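Local coordinates for protein internalin (Listeria monocytogenes serotype 4b, PDB 4FMZ) that probably mediates adhesion to and invasion of host cells, as a leucine-rich-repeat protein of the internalin family, at residues T171-L176 with S193-L198; N187-I192 with N209-I214; T215-M220 with S237-L242. All coordinates share one frame; numbering follows the deposited sequence.

Contact 1: T171-L176 with S193-L198; sequences TPIANL and SPLASL
Ser197 and Ala174 make the polar link between the helically coiled backbone of 171-175 and the 3-10 segment 193-197, with Ser197 OG donating to Ala174 O over 2.6 Å. The hydroxyl lies in the plane of the carbonyl, on a lone pair, at a C=O...O angle of 116°. It reaches that position because OG stands between the backbone N and the carbonyl carbon of its own residue (chi1 59°), which brings it alongside Ala174. The methyl of Ala174, CB, lies 3.2 Å from Pro194 O and 3.9 Å from Pro194 CB. At the outer end Thr171 meets the proline ring at about a right angle, OG1 lying 3.7 Å from Pro194 CG; the hydroxyl itself is hydrogen-bonded to Asp169.

On the inner side the contact turns apolar. Ile173 holds CG2 anti to its backbone N, and this branch meets both leucines of the other segment: Leu195 CD2 at 3.8 Å and, more loosely, Leu198 CD1. Both pairs cross obliquely. The other methyl of Leu198, CD2, packs against the backbone of 171-176, 3.2 Å from Leu176 O and 3.5 Å from Ile173 O.

Such stacking of one coil's segment on the next belongs to the side of a leucine-rich-repeat solenoid that faces away from its parallel strands. Ile173, Leu195 and Leu198 all touch Leu182 of strand 181-183, while Ile173 and Leu176 also touch Leu160 of strand 159-161.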
# COMPACT_ATOMS: atom_id res chain seq x y z
N THR A 171 -15.91 1.80 6.44
CA THR A 171 -16.65 0.88 7.33
C THR A 171 -16.40 -0.61 6.95
O THR A 171 -16.12 -1.38 7.86
CB THR A 171 -18.17 1.19 7.40
OG1 THR A 171 -18.35 2.55 7.80
CG2 THR A 171 -18.91 0.32 8.40
N PRO A 172 -16.41 -1.04 5.65
CA PRO A 172 -16.14 -2.47 5.37
C PRO A 172 -14.76 -2.95 5.85
O PRO A 172 -14.63 -4.13 6.16
CB PRO A 172 -16.22 -2.55 3.84
CG PRO A 172 -17.08 -1.39 3.46
CD PRO A 172 -16.71 -0.30 4.41
N ILE A 173 -13.75 -2.04 5.91
CA ILE A 173 -12.37 -2.38 6.33
C ILE A 173 -12.33 -2.70 7.84
O ILE A 173 -11.44 -3.43 8.28
CB ILE A 173 -11.35 -1.27 5.93
CG1 ILE A 173 -11.38 -1.02 4.41
CG2 ILE A 173 -9.92 -1.63 6.39
CD1 ILE A 173 -10.57 0.20 3.98
N ALA A 174 -13.31 -2.20 8.63
CA ALA A 174 -13.38 -2.46 10.07
C ALA A 174 -13.44 -3.98 10.37
O ALA A 174 -12.93 -4.41 11.40
CB ALA A 174 -14.58 -1.77 10.69
N ASN A 175 -14.02 -4.77 9.45
CA ASN A 175 -14.17 -6.22 9.60
C ASN A 175 -12.87 -7.00 9.43
O ASN A 175 -12.78 -8.17 9.82
CB ASN A 175 -15.17 -6.76 8.58
CG ASN A 175 -16.61 -6.43 8.84
OD1 ASN A 175 -16.97 -5.67 9.74
ND2 ASN A 175 -17.49 -7.04 8.06
N LEU A 176 -11.88 -6.37 8.82
CA LEU A 176 -10.62 -7.03 8.47
C LEU A 176 -9.61 -6.87 9.61
O LEU A 176 -8.54 -6.29 9.42
CB LEU A 176 -10.11 -6.45 7.12
CG LEU A 176 -11.22 -6.18 6.06
CD1 LEU A 176 -10.64 -5.64 4.77
CD2 LEU A 176 -12.08 -7.43 5.78
N SER A 193 -13.03 6.55 12.02
CA SER A 193 -13.54 5.97 13.27
C SER A 193 -13.83 4.44 13.18
O SER A 193 -13.47 3.78 14.15
CB SER A 193 -14.77 6.72 13.79
OG SER A 193 -15.85 6.68 12.88
N PRO A 194 -14.33 3.82 12.07
CA PRO A 194 -14.50 2.35 12.08
C PRO A 194 -13.18 1.56 12.18
O PRO A 194 -13.21 0.40 12.56
CB PRO A 194 -15.15 2.06 10.73
CG PRO A 194 -15.74 3.34 10.29
CD PRO A 194 -14.81 4.38 10.79
N LEU A 195 -12.04 2.20 11.89
CA LEU A 195 -10.74 1.53 11.91
C LEU A 195 -10.22 1.24 13.33
O LEU A 195 -9.18 0.59 13.47
CB LEU A 195 -9.69 2.30 11.07
CG LEU A 195 -10.03 2.51 9.57
CD1 LEU A 195 -8.81 2.97 8.81
CD2 LEU A 195 -10.60 1.20 8.90
N ALA A 196 -10.99 1.63 14.38
CA ALA A 196 -10.68 1.36 15.78
C ALA A 196 -10.65 -0.16 16.06
O ALA A 196 -10.05 -0.59 17.05
CB ALA A 196 -11.70 2.05 16.68
N SER A 197 -11.23 -0.97 15.17
CA SER A 197 -11.25 -2.44 15.30
C SER A 197 -9.94 -3.10 14.80
O SER A 197 -9.73 -4.29 15.05
CB SER A 197 -12.43 -3.01 14.52
OG SER A 197 -12.30 -2.63 13.16
N LEU A 198 -9.06 -2.34 14.12
CA LEU A 198 -7.82 -2.89 13.54
C LEU A 198 -6.69 -2.95 14.58
O LEU A 198 -5.66 -2.30 14.44
CB LEU A 198 -7.40 -2.10 12.27
CG LEU A 198 -8.46 -2.00 11.15
CD1 LEU A 198 -7.91 -1.32 9.92
CD2 LEU A 198 -9.04 -3.40 10.76

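Contact 2: N187-I192 with N209-I214; sequences NQIEDI and NQITDI. With EDO (1,2-ethanediol), chain E.
Asn209 OD1 is gripped by two backbone amides of the neighbouring turn, Asn187 N at 3.0 Å and Ile189 N at 3.3 Å. They come from opposite faces of the side-chain amide plane: Asn187 N stands 44° out of it, whereas Ile189 N is tilted less and makes the straighter bond, with 164° at the hydrogen. With CG anti to the carbonyl carbon (chi1 -79°), the Asn209 amide lies beside Ile189, and its ND2 is taken up by the carbonyls of Ala206 and Leu184. The backbones are tied directly as well, Gln210 N donating to Ile189 O over 2.8 Å.

This is a step of the asparagine ladder of leucine-rich repeats, in which an asparagine from each turn ties down the backbone of the turn before it. The next rung repeats the pattern, since Asn231 OD1 accepts from Ile211 N and, weakly, from Asn209 N.

Beyond the ladder the two loop segments are held by weaker links. The CA-H of Glu190 points at Gln210 O, and that of Ile211 at Glu190 O. Water 1 accepts from Thr212 N, and water 2 joins Ile192 N to Asp213 O. On the inner face Ile192 crosses Ile211 at about a right angle, CG2 of the former 3.9 Å from CD1 of the latter. On the outer face Glu190 runs alongside Gln210, its carboxylate in a salt bridge with Lys168. A 1,2-ethanediol, probably from the crystallisation liquor, sits across the glutamines: Gln210 NE2 donates to its O2 at 2.9 Å, Gln188 NE2 to its O1 at 3.0 Å, and O2 donates in turn to Asn187 O.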
# COMPACT_ATOMS: atom_id res chain seq x y z
N ASN A 187 -7.25 9.22 -1.03
CA ASN A 187 -8.64 8.88 -1.32
C ASN A 187 -9.48 10.12 -0.99
O ASN A 187 -8.98 11.23 -1.16
CB ASN A 187 -9.04 7.61 -0.57
CG ASN A 187 -8.35 6.38 -1.11
OD1 ASN A 187 -8.34 6.13 -2.32
ND2 ASN A 187 -7.73 5.59 -0.25
N GLN A 188 -10.74 9.95 -0.52
CA GLN A 188 -11.62 11.06 -0.13
C GLN A 188 -12.13 10.79 1.31
O GLN A 188 -13.29 11.06 1.63
CB GLN A 188 -12.79 11.20 -1.14
CG GLN A 188 -12.39 11.41 -2.61
CD GLN A 188 -11.63 12.70 -2.86
OE1 GLN A 188 -11.99 13.78 -2.38
NE2 GLN A 188 -10.55 12.61 -3.63
N ILE A 189 -11.24 10.25 2.17
CA ILE A 189 -11.60 9.82 3.52
C ILE A 189 -11.60 11.00 4.51
O ILE A 189 -10.59 11.67 4.72
CB ILE A 189 -10.70 8.65 4.01
CG1 ILE A 189 -10.74 7.45 3.03
CG2 ILE A 189 -11.10 8.19 5.41
CD1 ILE A 189 -9.52 6.56 3.09
N GLU A 190 -12.76 11.21 5.14
CA GLU A 190 -12.97 12.23 6.17
C GLU A 190 -12.93 11.62 7.57
O GLU A 190 -12.44 12.24 8.51
CB GLU A 190 -14.35 12.91 5.98
CG GLU A 190 -14.49 13.78 4.75
CD GLU A 190 -15.91 14.27 4.50
OE1 GLU A 190 -16.59 14.67 5.47
OE2 GLU A 190 -16.34 14.26 3.33
N ASP A 191 -13.48 10.39 7.69
CA ASP A 191 -13.71 9.66 8.93
C ASP A 191 -13.12 8.24 8.94
O ASP A 191 -13.55 7.35 8.19
CB ASP A 191 -15.24 9.59 9.14
CG ASP A 191 -15.75 8.91 10.39
OD1 ASP A 191 -14.93 8.54 11.24
OD2 ASP A 191 -16.98 8.78 10.53
N ILE A 192 -12.15 8.02 9.86
CA ILE A 192 -11.52 6.70 10.03
C ILE A 192 -11.99 6.01 11.34
O ILE A 192 -11.46 4.95 11.69
CB ILE A 192 -9.96 6.75 9.94
CG1 ILE A 192 -9.34 7.80 10.90
CG2 ILE A 192 -9.48 6.90 8.49
CD1 ILE A 192 -7.84 7.51 11.29
N ASN A 209 -5.74 12.83 2.48
CA ASN A 209 -7.15 12.56 2.67
C ASN A 209 -7.73 13.83 3.32
O ASN A 209 -7.14 14.90 3.17
CB ASN A 209 -7.38 11.27 3.49
CG ASN A 209 -7.22 10.02 2.67
OD1 ASN A 209 -8.05 9.72 1.81
ND2 ASN A 209 -6.14 9.29 2.87
N GLN A 210 -8.87 13.71 4.00
CA GLN A 210 -9.54 14.83 4.67
C GLN A 210 -9.80 14.45 6.14
O GLN A 210 -10.82 14.84 6.71
CB GLN A 210 -10.86 15.18 3.93
CG GLN A 210 -10.67 15.73 2.51
CD GLN A 210 -11.92 15.56 1.67
OE1 GLN A 210 -12.99 16.12 1.97
NE2 GLN A 210 -11.83 14.79 0.60
N ILE A 211 -8.88 13.67 6.74
CA ILE A 211 -9.00 13.15 8.10
C ILE A 211 -8.77 14.27 9.14
O ILE A 211 -7.72 14.94 9.14
CB ILE A 211 -8.05 11.93 8.31
CG1 ILE A 211 -8.41 10.77 7.32
CG2 ILE A 211 -8.10 11.42 9.76
CD1 ILE A 211 -7.26 9.76 7.05
N THR A 212 -9.74 14.45 10.04
CA THR A 212 -9.67 15.47 11.10
C THR A 212 -9.37 14.86 12.48
O THR A 212 -8.95 15.59 13.38
CB THR A 212 -11.00 16.28 11.18
OG1 THR A 212 -12.09 15.38 11.40
CG2 THR A 212 -11.26 17.11 9.94
N ASP A 213 -9.69 13.57 12.66
CA ASP A 213 -9.59 12.90 13.95
C ASP A 213 -8.90 11.54 13.85
O ASP A 213 -9.35 10.67 13.09
CB ASP A 213 -11.02 12.75 14.52
CG ASP A 213 -11.19 12.12 15.89
OD1 ASP A 213 -10.17 11.84 16.56
OD2 ASP A 213 -12.35 11.92 16.31
N ILE A 214 -7.84 11.34 14.66
CA ILE A 214 -7.10 10.08 14.69
C ILE A 214 -7.35 9.28 15.99
O ILE A 214 -6.56 8.39 16.30
CB ILE A 214 -5.58 10.27 14.40
CG1 ILE A 214 -4.92 11.33 15.33
CG2 ILE A 214 -5.35 10.55 12.92
CD1 ILE A 214 -3.40 11.20 15.46
C1 EDO E . -8.19 15.49 -1.61
O1 EDO E . -8.89 14.89 -2.68
C2 EDO E . -7.89 14.43 -0.53
O2 EDO E . -9.12 13.89 -0.07
O HOH W 1 -11.95 12.67 10.95
O HOH W 2 -11.67 10.05 11.94

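Contact 3: T215-M220 with S237-L242; sequences TPVANM and SPLANL
Two segments from successive coils of the leucine-rich-repeat solenoid, on the side away from the parallel strands, meet where Pro238 of 237-242 packs against Thr215 and Ala218 of 215-220. The backbone of 215-219 is helically coiled; 237-242 starts as a 3-10 segment and includes a type I turn from Leu239 to Leu242. The proline ring crosses the threonine side chain at about a right angle and lies chiefly on its backbone, CG of Pro238 being 3.6 Å from CA of Thr215. The threonine hydroxyl is engaged by Asp213. Ala218 lies against the backbone of the proline: its CA-H makes a bent contact with Pro238 O, CA to O 3.3 Å, and the CB atoms of the two residues are 4.1 Å apart.

No hydrogen bond joins the segments, and the remaining contacts are largely aliphatic. Val217 directs CG1 anti to its backbone N (chi1 180°), and that single methyl touches both leucines opposite, 3.8 Å from Leu242 CD1 and 3.9 Å from Leu239 CD2. Against Leu242 the valine crosses at about a right angle, against Leu239 at a slant. Leu242 also brings CD2 to 3.3 Å from the O of Met220, a selenomethionine here, and near Val217 O. The side chain of Met220 leads away from 237-242.

Within 215-220, Asn219 closes the turn on itself. Its ND2 donates to Pro216 O at 3.0 Å, in the plane of its own amide but above that of the carbonyl, and Asn219 N reaches the same oxygen from the same face. Segment 215-220 lies in the loop between strands 203-205 and 225-227, and the loop that follows, ending at strand 247-249, holds 237-242; on the flank toward the N-terminal coils, Pro216 rests on Ile192 and Ala196.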
# COMPACT_ATOMS: atom_id res chain seq x y z
N THR A 215 -8.49 9.53 16.69
CA THR A 215 -8.87 8.77 17.89
C THR A 215 -8.80 7.22 17.63
O THR A 215 -8.18 6.55 18.46
CB THR A 215 -10.26 9.20 18.38
OG1 THR A 215 -10.16 10.54 18.85
CG2 THR A 215 -10.80 8.33 19.51
N PRO A 216 -9.31 6.64 16.50
CA PRO A 216 -9.23 5.17 16.32
C PRO A 216 -7.81 4.59 16.34
O PRO A 216 -7.66 3.41 16.66
CB PRO A 216 -9.88 4.94 14.96
CG PRO A 216 -9.85 6.25 14.29
CD PRO A 216 -10.08 7.24 15.39
N VAL A 217 -6.79 5.40 16.04
CA VAL A 217 -5.38 4.96 15.98
C VAL A 217 -4.89 4.54 17.41
O VAL A 217 -4.03 3.66 17.50
CB VAL A 217 -4.48 6.03 15.31
CG1 VAL A 217 -3.02 5.59 15.26
CG2 VAL A 217 -4.98 6.36 13.91
N ALA A 218 -5.49 5.08 18.49
CA ALA A 218 -5.16 4.69 19.86
C ALA A 218 -5.41 3.18 20.09
O ALA A 218 -4.74 2.58 20.93
CB ALA A 218 -5.97 5.52 20.86
N ASN A 219 -6.32 2.56 19.32
CA ASN A 219 -6.63 1.12 19.41
C ASN A 219 -5.55 0.26 18.77
O ASN A 219 -5.42 -0.92 19.11
CB ASN A 219 -7.96 0.80 18.75
CG ASN A 219 -9.14 1.47 19.40
OD1 ASN A 219 -9.74 0.94 20.32
ND2 ASN A 219 -9.47 2.66 18.94
N MSE A 220 -4.79 0.82 17.81
CA MSE A 220 -3.74 0.12 17.07
C MSE A 220 -2.47 0.14 17.93
O MSE A 220 -1.47 0.74 17.55
CB MSE A 220 -3.52 0.78 15.69
CG MSE A 220 -4.79 0.94 14.86
SE MSE A 220 -4.33 2.09 13.43
CE MSE A 220 -6.14 2.21 12.46
N SER A 237 -2.96 13.46 20.79
CA SER A 237 -3.15 12.70 22.04
C SER A 237 -3.47 11.19 21.78
O SER A 237 -2.91 10.37 22.52
CB SER A 237 -4.18 13.35 22.97
OG SER A 237 -5.52 13.23 22.53
N PRO A 238 -4.21 10.76 20.71
CA PRO A 238 -4.40 9.30 20.49
C PRO A 238 -3.11 8.50 20.23
O PRO A 238 -3.14 7.28 20.32
CB PRO A 238 -5.30 9.26 19.25
CG PRO A 238 -6.03 10.56 19.27
CD PRO A 238 -4.97 11.53 19.70
N LEU A 239 -1.97 9.17 19.94
CA LEU A 239 -0.69 8.48 19.69
C LEU A 239 0.12 8.26 20.96
O LEU A 239 1.10 7.52 20.93
CB LEU A 239 0.19 9.31 18.70
CG LEU A 239 -0.42 9.77 17.38
CD1 LEU A 239 0.60 10.58 16.57
CD2 LEU A 239 -0.92 8.59 16.55
N ALA A 240 -0.27 8.92 22.08
CA ALA A 240 0.46 8.96 23.35
C ALA A 240 0.91 7.61 23.92
O ALA A 240 1.99 7.57 24.52
CB ALA A 240 -0.34 9.72 24.40
N ASN A 241 0.13 6.53 23.74
CA ASN A 241 0.49 5.23 24.31
C ASN A 241 0.97 4.21 23.27
O ASN A 241 1.14 3.04 23.61
CB ASN A 241 -0.69 4.66 25.10
CG ASN A 241 -1.21 5.58 26.17
OD1 ASN A 241 -2.41 5.82 26.27
ND2 ASN A 241 -0.32 6.16 26.96
N LEU A 242 1.24 4.65 22.04
CA LEU A 242 1.70 3.73 21.00
C LEU A 242 3.21 3.53 21.18
O LEU A 242 4.01 4.06 20.42
CB LEU A 242 1.32 4.24 19.59
CG LEU A 242 -0.18 4.52 19.32
CD1 LEU A 242 -0.39 4.94 17.90
CD2 LEU A 242 -1.06 3.31 19.64

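Overall arrangement
Contacts 1 and 3 join equivalent segments on one side of the solenoid, and contact 2 joins the preceding loops of two coils, running directly into both: 187-192 leads into 193-198, and 209-214 into 215-220. All three combine buried aliphatic residues with exposed residues at their outer edges. Contact 2, whose segments have no regular helix or strand, buries more surface and relies on side-chain and backbone amides and waters; the other two rely on proline, alanine and branched aliphatic packing, with a serine-to-carbonyl bond in contact 1 and no hydrogen bond between the segments of contact 3. Contacts 1 and 3 touch through Ala196 and Asn219, while Ile214 packs on Leu239 between contacts 2 and 3.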